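Local coordinates for nuclear polyadenylated rna-binding protein NAB2 (Saccharomyces cerevisiae, PDB 2V75), which binds the poly(A) tails of mRNAs, protecting them from exosome degradation, and takes part in tail-length control and in nuclear export, the latter requiring this N-terminal domain, at residues I13-L18 against Y30-I35. Numbering follows the deposited sequence.
Sequences IVAEKL and YVAEYI
Val14, Ala15 and Leu18 face Val31, Ala32 and Ile35 with aliphatic groups alone; no ring or other flat side chain of either segment enters the contact. The rings of Tyr30 and Tyr34 leave from other sides of their helix, the first to pack on Phe56, the second on Leu55, with its hydroxyl bonded to Glu51. At the middle sits Ala32, whose CB presses against the backbone of the other helix, 3.8 Å from Ala15 N, with Val14, Ala15 and Leu18 around it. So small a side chain lets the backbones come close: Val14 CA and Ala32 CA are 5.4 Å apart. The local axes approach to 8.6 Å at 131°, a steeply inclined antiparallel crossing. Val14 CG1, anti to the backbone N (chi1 174°), reaches Ala32 CA at 3.8 Å and also meets Ile35 CD1 at 3.8 Å. Beyond Ala32, Leu18 holds CD1 extended, anti to CA (chi2 177°), to touch Val31 CG1 at 3.7 Å and pass 3.9 Å from Ala32 N. The result is a buried seam of apolar side chains joining helix 7-18 to helix 28-40 near the centre of this all-helical, PWI-like domain. Helix 61-79 packs against both partners, through Ala71 on Val14 and Val67 on Ile35; helix 45-55 adds Leu52 beside Ile35, while helix 84-93 covers Ile13.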
loop_
_atom_site.group_PDB
_atom_site.type_symbol
_atom_site.label_atom_id
_atom_site.label_comp_id
_atom_site.label_asym_id
_atom_site.label_seq_id
_atom_site.Cartn_x
_atom_site.Cartn_y
_atom_site.Cartn_z
ATOM N N ILE A 13 -2.190 -2.402 -6.625
ATOM C CA ILE A 13 -2.978 -1.344 -5.977
ATOM C C ILE A 13 -2.121 -0.488 -5.081
ATOM O O ILE A 13 -2.232 0.735 -5.047
ATOM C CB ILE A 13 -4.145 -1.935 -5.162
ATOM C CG1 ILE A 13 -5.256 -2.378 -6.118
ATOM C CG2 ILE A 13 -4.686 -0.932 -4.120
ATOM C CD1 ILE A 13 -6.265 -3.327 -5.406
ATOM N N VAL A 14 -1.196 -1.121 -4.384
ATOM C CA VAL A 14 -0.244 -0.363 -3.544
ATOM C C VAL A 14 0.696 0.534 -4.375
ATOM O O VAL A 14 0.881 1.711 -4.052
ATOM C CB VAL A 14 0.511 -1.332 -2.609
ATOM C CG1 VAL A 14 1.632 -0.590 -1.795
ATOM C CG2 VAL A 14 -0.451 -1.981 -1.620
ATOM N N ALA A 15 1.259 -0.022 -5.441
ATOM C CA ALA A 15 2.012 0.757 -6.419
ATOM C C ALA A 15 1.234 1.962 -6.958
ATOM O O ALA A 15 1.806 3.026 -7.148
ATOM C CB ALA A 15 2.536 -0.159 -7.561
ATOM N N GLU A 16 -0.057 1.799 -7.236
ATOM C CA GLU A 16 -0.850 2.898 -7.764
ATOM C C GLU A 16 -0.949 4.025 -6.726
ATOM O O GLU A 16 -0.873 5.223 -7.057
ATOM C CB GLU A 16 -2.244 2.409 -8.181
ATOM C CG GLU A 16 -2.213 1.441 -9.299
ATOM C CD GLU A 16 -1.839 2.062 -10.624
ATOM O OE1 GLU A 16 -2.174 3.236 -10.918
ATOM O OE2 GLU A 16 -1.339 1.305 -11.475
ATOM N N LYS A 17 -1.120 3.619 -5.484
ATOM C CA LYS A 17 -1.204 4.578 -4.364
ATOM C C LYS A 17 0.118 5.320 -4.194
ATOM O O LYS A 17 0.159 6.559 -4.176
ATOM C CB LYS A 17 -1.611 3.853 -3.101
ATOM C CG LYS A 17 -1.685 4.735 -1.825
ATOM C CD LYS A 17 -2.751 5.771 -1.883
ATOM C CE LYS A 17 -2.741 6.519 -0.539
ATOM N NZ LYS A 17 -3.898 7.388 -0.366
ATOM N N LEU A 18 1.211 4.561 -4.163
ATOM C CA LEU A 18 2.571 5.143 -4.094
ATOM C C LEU A 18 2.870 6.117 -5.232
ATOM O O LEU A 18 3.478 7.192 -5.058
ATOM C CB LEU A 18 3.583 4.006 -4.049
ATOM C CG LEU A 18 3.544 3.082 -2.829
ATOM C CD1 LEU A 18 4.611 1.975 -3.083
ATOM C CD2 LEU A 18 3.802 3.876 -1.533
ATOM N N TYR A 30 9.352 -2.193 -5.413
ATOM C CA TYR A 30 9.919 -2.850 -4.225
ATOM C C TYR A 30 9.141 -2.522 -2.974
ATOM O O TYR A 30 8.817 -3.447 -2.215
ATOM C CB TYR A 30 11.362 -2.423 -4.001
ATOM C CG TYR A 30 11.975 -3.003 -2.734
ATOM C CD1 TYR A 30 12.295 -4.341 -2.662
ATOM C CD2 TYR A 30 12.256 -2.213 -1.625
ATOM C CE1 TYR A 30 12.893 -4.875 -1.516
ATOM C CE2 TYR A 30 12.840 -2.750 -0.457
ATOM C CZ TYR A 30 13.134 -4.096 -0.416
ATOM O OH TYR A 30 13.758 -4.667 0.687
ATOM N N VAL A 31 8.863 -1.232 -2.746
ATOM C CA VAL A 31 8.053 -0.804 -1.578
ATOM C C VAL A 31 6.693 -1.538 -1.612
ATOM O O VAL A 31 6.239 -2.071 -0.590
ATOM C CB VAL A 31 7.898 0.722 -1.470
ATOM C CG1 VAL A 31 6.955 1.130 -0.306
ATOM C CG2 VAL A 31 9.259 1.436 -1.344
ATOM N N ALA A 32 6.052 -1.620 -2.766
ATOM C CA ALA A 32 4.780 -2.329 -2.870
ATOM C C ALA A 32 4.942 -3.811 -2.501
ATOM O O ALA A 32 4.138 -4.394 -1.758
ATOM C CB ALA A 32 4.205 -2.183 -4.288
ATOM N N GLU A 33 6.010 -4.435 -2.966
ATOM C CA GLU A 33 6.229 -5.845 -2.647
ATOM C C GLU A 33 6.462 -6.019 -1.152
ATOM O O GLU A 33 6.023 -7.014 -0.559
ATOM C CB GLU A 33 7.412 -6.380 -3.433
ATOM C CG GLU A 33 7.064 -6.655 -4.898
ATOM C CD GLU A 33 6.859 -8.138 -5.197
ATOM O OE1 GLU A 33 6.883 -8.965 -4.250
ATOM O OE2 GLU A 33 6.715 -8.476 -6.398
ATOM N N TYR A 34 7.208 -5.092 -0.572
ATOM C CA TYR A 34 7.569 -5.221 0.836
ATOM C C TYR A 34 6.289 -5.053 1.660
ATOM O O TYR A 34 6.046 -5.817 2.599
ATOM C CB TYR A 34 8.562 -4.154 1.263
ATOM C CG TYR A 34 9.381 -4.518 2.459
ATOM C CD1 TYR A 34 10.586 -5.153 2.337
ATOM C CD2 TYR A 34 8.932 -4.273 3.734
ATOM C CE1 TYR A 34 11.340 -5.508 3.464
ATOM C CE2 TYR A 34 9.665 -4.635 4.833
ATOM C CZ TYR A 34 10.853 -5.266 4.716
ATOM O OH TYR A 34 11.500 -5.577 5.906
ATOM N N ILE A 35 5.484 -4.068 1.306
ATOM C CA ILE A 35 4.209 -3.844 1.994
ATOM C C ILE A 35 3.291 -5.069 1.967
ATOM O O ILE A 35 2.789 -5.526 2.996
ATOM C CB ILE A 35 3.490 -2.569 1.507
ATOM C CG1 ILE A 35 4.299 -1.328 1.930
ATOM C CG2 ILE A 35 2.017 -2.569 2.012
ATOM C CD1 ILE A 35 3.701 -0.019 1.383
#